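Local coordinates for protein phosphoserine aminotransferase (Bacillus alcalophilus, PDB 1W23) that catalyses the reversible pyridoxal-phosphate-dependent transamination between phosphoserine and 3-phosphohydroxypyruvate, the second step of serine biosynthesis from 3-phosphoglycerate, at residues Gly91-Tyr96 and Glu140-Leu145; Asn95-Gly100 and Ser134-Asn139; Tyr144-Ser149 and Pro168-Met173. All coordinates share one frame; numbering follows the deposited sequence. Where two conformers were deposited one is given.

Contact 1. Residues Gly91-Tyr96 and Glu140-Leu145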
loop_
_atom_site.group_PDB
_atom_site.type_symbol
_atom_site.label_atom_id
_atom_site.label_comp_id
_atom_site.label_asym_id
_atom_site.label_seq_id
_atom_site.Cartn_x
_atom_site.Cartn_y
_atom_site.Cartn_z
ATOM N N GLY A 91 -6.910 -29.647 -11.474
ATOM C CA GLY A 91 -6.717 -30.983 -10.933
ATOM C C GLY A 91 -6.335 -31.020 -9.473
ATOM O O GLY A 91 -6.299 -32.118 -8.923
ATOM N N THR A 92 -6.080 -29.876 -8.823
ATOM C CA THR A 92 -5.686 -29.820 -7.419
ATOM C C THR A 92 -6.755 -29.120 -6.612
ATOM O O THR A 92 -7.670 -28.501 -7.149
ATOM C CB THR A 92 -4.287 -29.160 -7.215
ATOM O OG1 THR A 92 -4.376 -27.772 -7.511
ATOM C CG2 THR A 92 -3.222 -29.780 -8.101
ATOM N N ILE A 93 -6.596 -29.190 -5.280
ATOM C CA ILE A 93 -7.621 -28.685 -4.342
ATOM C C ILE A 93 -6.998 -27.707 -3.375
ATOM O O ILE A 93 -5.959 -27.976 -2.787
ATOM C CB ILE A 93 -8.218 -29.880 -3.564
ATOM C CG1 ILE A 93 -8.935 -30.860 -4.519
ATOM C CG2 ILE A 93 -9.128 -29.419 -2.450
ATOM C CD1 ILE A 93 -9.392 -32.171 -3.831
ATOM N N GLY A 94 -7.682 -26.571 -3.177
ATOM C CA GLY A 94 -7.283 -25.651 -2.094
ATOM C C GLY A 94 -8.008 -26.074 -0.828
ATOM O O GLY A 94 -9.233 -25.944 -0.717
ATOM N N ASN A 95 -7.273 -26.670 0.108
ATOM C CA ASN A 95 -7.858 -27.279 1.306
ATOM C C ASN A 95 -7.701 -26.331 2.490
ATOM O O ASN A 95 -6.579 -25.870 2.735
ATOM C CB ASN A 95 -7.158 -28.625 1.573
ATOM C CG ASN A 95 -7.960 -29.556 2.455
ATOM O OD1 ASN A 95 -9.079 -29.213 2.879
ATOM N ND2 ASN A 95 -7.418 -30.766 2.719
ATOM N N TYR A 96 -8.781 -26.005 3.172
ATOM C CA TYR A 96 -8.831 -24.954 4.210
ATOM C C TYR A 96 -9.284 -25.536 5.525
ATOM O O TYR A 96 -10.225 -26.328 5.594
ATOM C CB TYR A 96 -9.871 -23.834 3.782
ATOM C CG TYR A 96 -9.209 -22.952 2.711
ATOM C CD1 TYR A 96 -9.117 -23.420 1.404
ATOM C CD2 TYR A 96 -8.645 -21.719 2.990
ATOM C CE1 TYR A 96 -8.520 -22.671 0.414
ATOM C CE2 TYR A 96 -7.995 -20.947 2.006
ATOM C CZ TYR A 96 -7.945 -21.419 0.725
ATOM O OH TYR A 96 -7.280 -20.741 -0.272
ATOM N N GLU A 140 -5.008 -36.351 -1.517
ATOM C CA GLU A 140 -3.729 -36.574 -2.215
ATOM C C GLU A 140 -3.399 -35.436 -3.222
ATOM O O GLU A 140 -2.211 -35.161 -3.447
ATOM C CB GLU A 140 -3.790 -37.921 -2.899
ATOM C CG GLU A 140 -4.837 -38.155 -4.061
ATOM C CD GLU A 140 -4.533 -39.527 -4.701
ATOM O OE1 GLU A 140 -5.087 -40.677 -4.473
ATOM O OE2 GLU A 140 -3.597 -39.410 -5.590
ATOM N N ASN A 141 -4.445 -34.851 -3.786
ATOM C CA ASN A 141 -4.256 -33.801 -4.780
ATOM C C ASN A 141 -4.461 -32.420 -4.177
ATOM O O ASN A 141 -4.751 -31.454 -4.923
ATOM C CB ASN A 141 -5.163 -34.036 -5.993
ATOM C CG ASN A 141 -6.654 -34.037 -5.678
ATOM O OD1 ASN A 141 -7.054 -34.619 -4.649
ATOM N ND2 ASN A 141 -7.497 -33.465 -6.527
ATOM N N ASP A 142 -4.329 -32.252 -2.859
ATOM C CA ASP A 142 -4.276 -30.907 -2.283
ATOM C C ASP A 142 -3.141 -30.110 -2.900
ATOM O O ASP A 142 -1.978 -30.546 -2.951
ATOM C CB ASP A 142 -4.086 -30.951 -0.767
ATOM C CG ASP A 142 -5.303 -31.370 0.011
ATOM O OD1 ASP A 142 -6.456 -31.260 -0.485
ATOM O OD2 ASP A 142 -5.120 -31.791 1.191
ATOM N N ALA A 143 -3.450 -28.880 -3.331
ATOM C CA ALA A 143 -2.412 -27.915 -3.731
ATOM C C ALA A 143 -1.692 -27.367 -2.491
ATOM O O ALA A 143 -0.497 -26.999 -2.530
ATOM C CB ALA A 143 -3.028 -26.773 -4.522
ATOM N N TYR A 144 -2.391 -27.271 -1.378
ATOM C CA TYR A 144 -1.922 -26.714 -0.113
ATOM C C TYR A 144 -2.976 -26.984 0.910
ATOM O O TYR A 144 -4.128 -27.296 0.601
ATOM C CB TYR A 144 -1.663 -25.218 -0.270
ATOM C CG TYR A 144 -2.797 -24.362 -0.749
ATOM C CD1 TYR A 144 -2.831 -23.976 -2.102
ATOM C CD2 TYR A 144 -3.829 -23.945 0.078
ATOM C CE1 TYR A 144 -3.866 -23.201 -2.593
ATOM C CE2 TYR A 144 -4.864 -23.190 -0.411
ATOM C CZ TYR A 144 -4.889 -22.801 -1.724
ATOM O OH TYR A 144 -5.904 -22.031 -2.246
ATOM N N LEU A 145 -2.588 -26.803 2.187
ATOM C CA LEU A 145 -3.498 -26.764 3.328
ATOM C C LEU A 145 -3.348 -25.397 3.967
ATOM O O LEU A 145 -2.216 -25.047 4.343
ATOM C CB LEU A 145 -3.167 -27.846 4.355
ATOM C CG LEU A 145 -4.119 -27.891 5.561
ATOM C CD1 LEU A 145 -5.510 -28.309 5.131
ATOM C CD2 LEU A 145 -3.538 -28.791 6.627
#
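Over one face of the Y144 ring lies the CA of G94, 4.1 Å from the ring centroid in a CH-pi contact, while the hydroxyl of Y96 comes in at the edge, near the ring plane. The Y96 ring in turn has the carbonyl O of G94 in plane at its edge. The two tyrosine rings stand 83° apart and meet obliquely; Y144 OH donates to Y96 OH at 2.7 Å, a tip-to-tip bond. Y144 reaches back over G94 because its CG sits in the crowded position between backbone N and carbonyl carbon (chi1 57°). A side chain on G94 would run into Y144 OH, so the bare CA is what lets the ring lie flat there.

On the side that carries I93, N95 and L145, polar groups meet among apolar ones. N95, with CG anti to its backbone N, sends ND2 to D142 OD2 at 2.9 Å, arriving from above the carboxylate plane; H166 NE2 also binds this oxygen, and N139 ND2 holds D142 OD1. Where the pair begins, N141 ND2 makes a nearly straight bond (175°) to G91 O at 3.0 Å, and its amide packs on I93 CD1. Backbone bonds of a parallel strand pair run from I93 N to N141 O, from A143 N to I93 O at 2.7 Å and from N95 N to Y144 O, past a corner in the chain at A143.

The contact joins adjacent strands 93-98 and 142-148 of the class-V aminotransferase central mixed sheet, strand 115-121 flanking the former, helices 101-111 and 75-87 covering the tyrosines.

Contact 2. Residues Asn95-Gly100 and Ser134-Asn139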
loop_
_atom_site.group_PDB
_atom_site.type_symbol
_atom_site.label_atom_id
_atom_site.label_comp_id
_atom_site.label_asym_id
_atom_site.label_seq_id
_atom_site.Cartn_x
_atom_site.Cartn_y
_atom_site.Cartn_z
ATOM N N ASN A 95 -7.273 -26.670 0.108
ATOM C CA ASN A 95 -7.858 -27.279 1.306
ATOM C C ASN A 95 -7.701 -26.331 2.490
ATOM O O ASN A 95 -6.579 -25.870 2.735
ATOM C CB ASN A 95 -7.158 -28.625 1.573
ATOM C CG ASN A 95 -7.960 -29.556 2.455
ATOM O OD1 ASN A 95 -9.079 -29.213 2.879
ATOM N ND2 ASN A 95 -7.418 -30.766 2.719
ATOM N N TYR A 96 -8.781 -26.005 3.172
ATOM C CA TYR A 96 -8.831 -24.954 4.210
ATOM C C TYR A 96 -9.284 -25.536 5.525
ATOM O O TYR A 96 -10.225 -26.328 5.594
ATOM C CB TYR A 96 -9.871 -23.834 3.782
ATOM C CG TYR A 96 -9.209 -22.952 2.711
ATOM C CD1 TYR A 96 -9.117 -23.420 1.404
ATOM C CD2 TYR A 96 -8.645 -21.719 2.990
ATOM C CE1 TYR A 96 -8.520 -22.671 0.414
ATOM C CE2 TYR A 96 -7.995 -20.947 2.006
ATOM C CZ TYR A 96 -7.945 -21.419 0.725
ATOM O OH TYR A 96 -7.280 -20.741 -0.272
ATOM N N VAL A 97 -8.673 -25.062 6.616
ATOM C CA VAL A 97 -9.137 -25.307 7.964
ATOM C C VAL A 97 -9.868 -24.048 8.411
ATOM O O VAL A 97 -9.275 -22.952 8.461
ATOM C CB VAL A 97 -8.022 -25.666 8.945
ATOM C CG1 VAL A 97 -8.569 -25.944 10.355
ATOM C CG2 VAL A 97 -7.202 -26.855 8.470
ATOM N N LEU A 98 -11.157 -24.165 8.727
ATOM C CA LEU A 98 -11.953 -23.023 9.112
ATOM C C LEU A 98 -11.976 -22.833 10.637
ATOM O O LEU A 98 -12.522 -23.687 11.351
ATOM C CB LEU A 98 -13.384 -23.137 8.623
ATOM C CG LEU A 98 -13.549 -23.223 7.073
ATOM C CD1 LEU A 98 -15.032 -23.294 6.704
ATOM C CD2 LEU A 98 -12.873 -22.043 6.380
ATOM N N THR A 99 -11.366 -21.735 11.119
ATOM C CA THR A 99 -11.348 -21.425 12.529
ATOM C C THR A 99 -11.865 -20.031 12.828
ATOM O O THR A 99 -11.820 -19.577 13.978
ATOM C CB THR A 99 -9.972 -21.648 13.169
ATOM O OG1 THR A 99 -8.927 -21.065 12.330
ATOM C CG2 THR A 99 -9.640 -23.132 13.297
ATOM N N GLY A 100 -12.398 -19.312 11.840
ATOM C CA GLY A 100 -13.062 -18.044 12.051
ATOM C C GLY A 100 -13.479 -17.426 10.749
ATOM O O GLY A 100 -13.465 -18.060 9.686
ATOM N N SER A 134 -6.093 -34.435 14.344
ATOM C CA SER A 134 -6.596 -35.741 13.940
ATOM C C SER A 134 -7.884 -35.617 13.109
ATOM O O SER A 134 -8.242 -36.600 12.429
ATOM C CB SER A 134 -6.816 -36.643 15.180
ATOM O OG SER A 134 -7.773 -36.109 16.059
ATOM N N GLU A 135 -8.603 -34.526 13.216
ATOM C CA GLU A 135 -9.813 -34.372 12.463
ATOM C C GLU A 135 -9.567 -33.971 10.987
ATOM O O GLU A 135 -10.525 -33.923 10.208
ATOM C CB GLU A 135 -10.721 -33.338 13.107
ATOM C CG GLU A 135 -10.997 -33.511 14.584
ATOM C CD GLU A 135 -11.688 -32.332 15.232
ATOM O OE1 GLU A 135 -12.600 -31.798 14.515
ATOM O OE2 GLU A 135 -11.491 -31.812 16.399
ATOM N N PHE A 136 -8.325 -33.628 10.653
ATOM C CA PHE A 136 -8.112 -32.999 9.350
ATOM C C PHE A 136 -8.262 -34.024 8.241
ATOM O O PHE A 136 -7.672 -35.113 8.222
ATOM C CB PHE A 136 -6.716 -32.411 9.227
ATOM C CG PHE A 136 -6.446 -31.150 10.036
ATOM C CD1 PHE A 136 -7.276 -30.659 11.020
ATOM C CD2 PHE A 136 -5.255 -30.476 9.777
ATOM C CE1 PHE A 136 -6.908 -29.484 11.705
ATOM C CE2 PHE A 136 -4.946 -29.323 10.425
ATOM C CZ PHE A 136 -5.754 -28.835 11.387
ATOM N N GLN A 137 -9.116 -33.641 7.282
ATOM C CA GLN A 137 -9.403 -34.458 6.113
ATOM C C GLN A 137 -8.553 -33.898 4.954
ATOM O O GLN A 137 -8.802 -32.804 4.441
ATOM C CB GLN A 137 -10.882 -34.468 5.782
ATOM C CG GLN A 137 -11.708 -34.947 6.989
ATOM C CD GLN A 137 -11.199 -36.256 7.598
ATOM O OE1 GLN A 137 -10.962 -36.480 8.793
ATOM N NE2 GLN A 137 -11.002 -37.252 6.717
ATOM N N LEU A 138 -7.548 -34.679 4.582
ATOM C CA LEU A 138 -6.555 -34.319 3.591
ATOM C C LEU A 138 -6.804 -35.063 2.293
ATOM O O LEU A 138 -7.371 -36.192 2.299
ATOM C CB LEU A 138 -5.160 -34.591 4.130
ATOM C CG LEU A 138 -4.801 -33.965 5.478
ATOM C CD1 LEU A 138 -3.389 -34.379 5.884
ATOM C CD2 LEU A 138 -5.028 -32.445 5.430
ATOM N N ASN A 139 -6.355 -34.476 1.174
ATOM C CA ASN A 139 -6.561 -35.080 -0.137
ATOM C C ASN A 139 -5.212 -35.240 -0.801
ATOM O O ASN A 139 -4.353 -34.339 -0.685
ATOM C CB ASN A 139 -7.447 -34.200 -1.056
ATOM C CG ASN A 139 -8.756 -33.863 -0.383
ATOM O OD1 ASN A 139 -9.629 -34.731 -0.231
ATOM N ND2 ASN A 139 -8.910 -32.628 0.072
#
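The long return from strand 115-121 to strand 142-148 has to pass strand 93-98, which lies between them in the sheet, and residues 136-139 do so across the face that carries N95 and V97. The loop runs opposite to the strand, with end-to-end directions 176° apart, but the CA atoms of V97 and F136 stay 7.9 Å from each other, so side chains rather than paired backbones join the two.

N95 makes the polar link. Its ND2 donates to Q137 O at 3.0 Å along an almost straight line (176°), with the acceptor exactly in the amide plane and the donor on a carbonyl lone pair. Since ND2 also serves D142 and OD1 accepts from H117 ND1, the amide is gripped at both of its polar atoms, which fixes its rotation. An alanine here would remove all three bonds and would probably leave this part of the loop less firmly held against the sheet. L138 CD2 packs on ND2 at 4.0 Å, and the side chain of N139, itself bonded to D142 OD1, crosses that of N95 at about a right angle, the amide planes 38° apart.

Strand 93-98, helix 101-111 and strand 115-121 form a beta-alpha-beta crossover; the loop returns from its far strand, a short 3-10 segment ending at E135 just before the packing begins. There V97 lays CG2 over one face of the F136 ring, 3.8 Å above the plane and displaced toward the rim, in a CH-pi contact. With CG1 anti to the backbone N, V97 brings both methyls within reach of the ring, CG1 standing 4.1 Å from F136 CE1. L145 and A120 also pack on F136, and the ring of F133 meets it.

Contact 3. Residues Tyr144-Ser149 and Pro168-Met173. With PLP (pyridoxal-5'-phosphate), chain J.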
loop_
_atom_site.group_PDB
_atom_site.type_symbol
_atom_site.label_atom_id
_atom_site.label_comp_id
_atom_site.label_asym_id
_atom_site.label_seq_id
_atom_site.Cartn_x
_atom_site.Cartn_y
_atom_site.Cartn_z
ATOM N N TYR A 144 -2.391 -27.271 -1.378
ATOM C CA TYR A 144 -1.922 -26.714 -0.113
ATOM C C TYR A 144 -2.976 -26.984 0.910
ATOM O O TYR A 144 -4.128 -27.296 0.601
ATOM C CB TYR A 144 -1.663 -25.218 -0.270
ATOM C CG TYR A 144 -2.797 -24.362 -0.749
ATOM C CD1 TYR A 144 -2.831 -23.976 -2.102
ATOM C CD2 TYR A 144 -3.829 -23.945 0.078
ATOM C CE1 TYR A 144 -3.866 -23.201 -2.593
ATOM C CE2 TYR A 144 -4.864 -23.190 -0.411
ATOM C CZ TYR A 144 -4.889 -22.801 -1.724
ATOM O OH TYR A 144 -5.904 -22.031 -2.246
ATOM N N LEU A 145 -2.588 -26.803 2.187
ATOM C CA LEU A 145 -3.498 -26.764 3.328
ATOM C C LEU A 145 -3.348 -25.397 3.967
ATOM O O LEU A 145 -2.216 -25.047 4.343
ATOM C CB LEU A 145 -3.167 -27.846 4.355
ATOM C CG LEU A 145 -4.119 -27.891 5.561
ATOM C CD1 LEU A 145 -5.510 -28.309 5.131
ATOM C CD2 LEU A 145 -3.538 -28.791 6.627
ATOM N N HIS A 146 -4.435 -24.637 4.039
ATOM C CA HIS A 146 -4.412 -23.253 4.544
ATOM C C HIS A 146 -5.038 -23.181 5.907
ATOM O O HIS A 146 -6.149 -23.696 6.115
ATOM C CB HIS A 146 -5.162 -22.353 3.546
ATOM C CG HIS A 146 -5.165 -20.899 3.939
ATOM N ND1 HIS A 146 -5.996 -20.366 4.948
ATOM C CD2 HIS A 146 -4.481 -19.855 3.418
ATOM C CE1 HIS A 146 -5.772 -19.038 4.996
ATOM N NE2 HIS A 146 -4.838 -18.717 4.090
ATOM N N ILE A 147 -4.342 -22.506 6.839
ATOM C CA ILE A 147 -4.825 -22.252 8.186
ATOM C C ILE A 147 -4.746 -20.760 8.469
ATOM O O ILE A 147 -4.034 -19.999 7.806
ATOM C CB ILE A 147 -4.011 -23.035 9.236
ATOM C CG1 ILE A 147 -2.570 -22.550 9.370
ATOM C CG2 ILE A 147 -4.081 -24.545 8.956
ATOM C CD1 ILE A 147 -1.799 -23.182 10.503
ATOM N N THR A 148 -5.458 -20.358 9.545
ATOM C CA THR A 148 -5.434 -19.003 10.065
ATOM C C THR A 148 -4.911 -19.125 11.501
ATOM O O THR A 148 -5.603 -19.712 12.366
ATOM C CB THR A 148 -6.823 -18.372 10.061
ATOM O OG1 THR A 148 -7.435 -18.577 8.772
ATOM C CG2 THR A 148 -6.747 -16.907 10.427
ATOM N N SER A 149 -3.675 -18.704 11.759
ATOM C CA SER A 149 -3.060 -19.018 13.072
ATOM C C SER A 149 -3.752 -18.380 14.250
ATOM O O SER A 149 -3.889 -18.996 15.304
ATOM C CB SER A 149 -1.574 -18.600 13.031
ATOM O OG SER A 149 -1.460 -17.244 12.673
ATOM N N PRO A 168 2.113 -28.193 0.733
ATOM C CA PRO A 168 2.583 -27.157 1.620
ATOM C C PRO A 168 1.522 -26.636 2.559
ATOM O O PRO A 168 0.370 -26.459 2.191
ATOM C CB PRO A 168 2.985 -26.058 0.602
ATOM C CG PRO A 168 2.181 -26.309 -0.627
ATOM C CD PRO A 168 2.113 -27.827 -0.718
ATOM N N LEU A 169 1.955 -26.363 3.784
ATOM C CA LEU A 169 1.143 -25.697 4.787
ATOM C C LEU A 169 1.279 -24.176 4.607
ATOM O O LEU A 169 2.424 -23.672 4.541
ATOM C CB LEU A 169 1.563 -26.132 6.177
ATOM C CG LEU A 169 0.778 -25.532 7.363
ATOM C CD1 LEU A 169 -0.668 -25.969 7.347
ATOM C CD2 LEU A 169 1.442 -25.921 8.703
ATOM N N ILE A 170 0.158 -23.492 4.523
ATOM C CA ILE A 170 0.115 -22.031 4.291
ATOM C C ILE A 170 -0.655 -21.409 5.422
ATOM O O ILE A 170 -1.714 -21.967 5.820
ATOM C CB ILE A 170 -0.596 -21.705 2.957
ATOM C CG1 ILE A 170 -0.058 -22.671 1.924
ATOM C CG2 ILE A 170 -0.532 -20.208 2.686
ATOM C CD1 ILE A 170 0.802 -22.181 0.846
ATOM N N ALA A 171 -0.147 -20.299 5.961
ATOM C CA ALA A 171 -0.848 -19.683 7.094
ATOM C C ALA A 171 -0.990 -18.174 6.953
ATOM O O ALA A 171 -0.020 -17.447 6.681
ATOM C CB ALA A 171 -0.066 -19.964 8.388
ATOM N N ASP A 172 -2.203 -17.721 7.218
ATOM C CA ASP A 172 -2.532 -16.316 7.439
ATOM C C ASP A 172 -2.234 -16.043 8.914
ATOM O O ASP A 172 -2.996 -16.409 9.818
ATOM C CB ASP A 172 -4.016 -16.057 7.157
ATOM C CG ASP A 172 -4.476 -14.648 7.467
ATOM O OD1 ASP A 172 -3.641 -13.803 7.925
ATOM O OD2 ASP A 172 -5.678 -14.396 7.251
ATOM N N MET A 173 -1.075 -15.413 9.144
ATOM C CA MET A 173 -0.588 -15.069 10.483
ATOM C C MET A 173 -0.746 -13.584 10.763
ATOM O O MET A 173 -0.023 -13.026 11.619
ATOM C CB MET A 173 0.870 -15.502 10.718
ATOM C CG MET A 173 1.032 -17.046 10.506
ATOM S SD MET A 173 2.653 -17.542 11.117
ATOM C CE MET A 173 2.532 -19.333 10.983
HETATM N N1 PLP J . -6.573 -12.023 8.107
HETATM C C2 PLP J . -6.586 -11.772 9.468
HETATM C C2A PLP J . -6.311 -12.923 10.362
HETATM C C3 PLP J . -6.836 -10.488 9.929
HETATM O O3 PLP J . -6.824 -10.245 11.220
HETATM C C4 PLP J . -7.104 -9.428 8.987
HETATM C C4A PLP J . -7.300 -8.045 9.498
HETATM C C5 PLP J . -7.066 -9.727 7.615
HETATM C C6 PLP J . -6.825 -11.030 7.212
HETATM C C5A PLP J . -7.358 -8.704 6.556
HETATM O O4P PLP J . -6.155 -7.873 6.361
HETATM P P PLP J . -6.220 -6.621 5.315
HETATM O O1P PLP J . -7.256 -5.677 5.843
HETATM O O2P PLP J . -6.600 -7.197 3.960
HETATM O O3P PLP J . -4.782 -6.128 5.357
HETATM O O HOH W 1 -7.353 -16.547 6.905
#
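A single carboxylate oxygen, D172 OD2, stands at the end of this strand pair both 2.7 Å from N1 of the pyridoxal phosphate ring and within a hydrogen bond of a bound water. The water donates to OD2 at 2.7 Å and is also hydrogen-bonded to T148 OG1, 2.8 Å away, thereby tying together the two strand ends; T148 OG1 has a further partner in S103. D172 keeps CG anti to its backbone N (chi1 175°), which carries the carboxylate out toward the cofactor, while S174 OG holds the other oxygen, OD1, and so restrains its rotation. T148 turns CG2 toward the cofactor methyl C2A, at 4.0 Å. A negative charge on D172 would probably stabilise the protonated pyridine nitrogen.

H146 lies alongside D172 and points the same way, its CE1 4.1 Å from D172 CB. Its NE2 is bonded to Y191 OH, and the water sits in plane at the ring edge. Farther back, I170 sets CG1 against Y144 CB at 3.7 Å and CG2 near H146 CD2. On the other face L145 and L169 run side by side, and I147 CG1 rests on A171 CB at 3.7 Å.

Five backbone hydrogen bonds hold the strands in a regular parallel ladder, from L145 N with P168 O to S149 N with D172 O. The last is the most bent (149° at the hydrogen), and its donor stands above the carbonyl plane. S149 OG, bonded to D176, packs against M173 CG.

An aspartate delivered to the pyridine nitrogen from the C-terminal end of a parallel strand is characteristic of fold-type I PLP-dependent enzymes, to which class-V aminotransferases belong.

Contacts 1 and 3 bind opposite edges of strand 142-148, so strands 93-98, 142-148 and 169-172 stand side by side in the central sheet. Contact 2 lays a loop across one face of the first two. N95 belongs to contacts 1 and 2, and its O lies 2.8 Å from H146 N of contact 3. On one face L145 CD1 packs against V97 CG2 at 4.0 Å; on the other, Y96 CE2 approaches H146 CG at 3.4 Å. Contact 3 alone reaches the cofactor: the side chains of Y96 and V97 remain about 11 and 13 Å from PLP, and the centres of contacts 1 and 3 are about 12 Å apart.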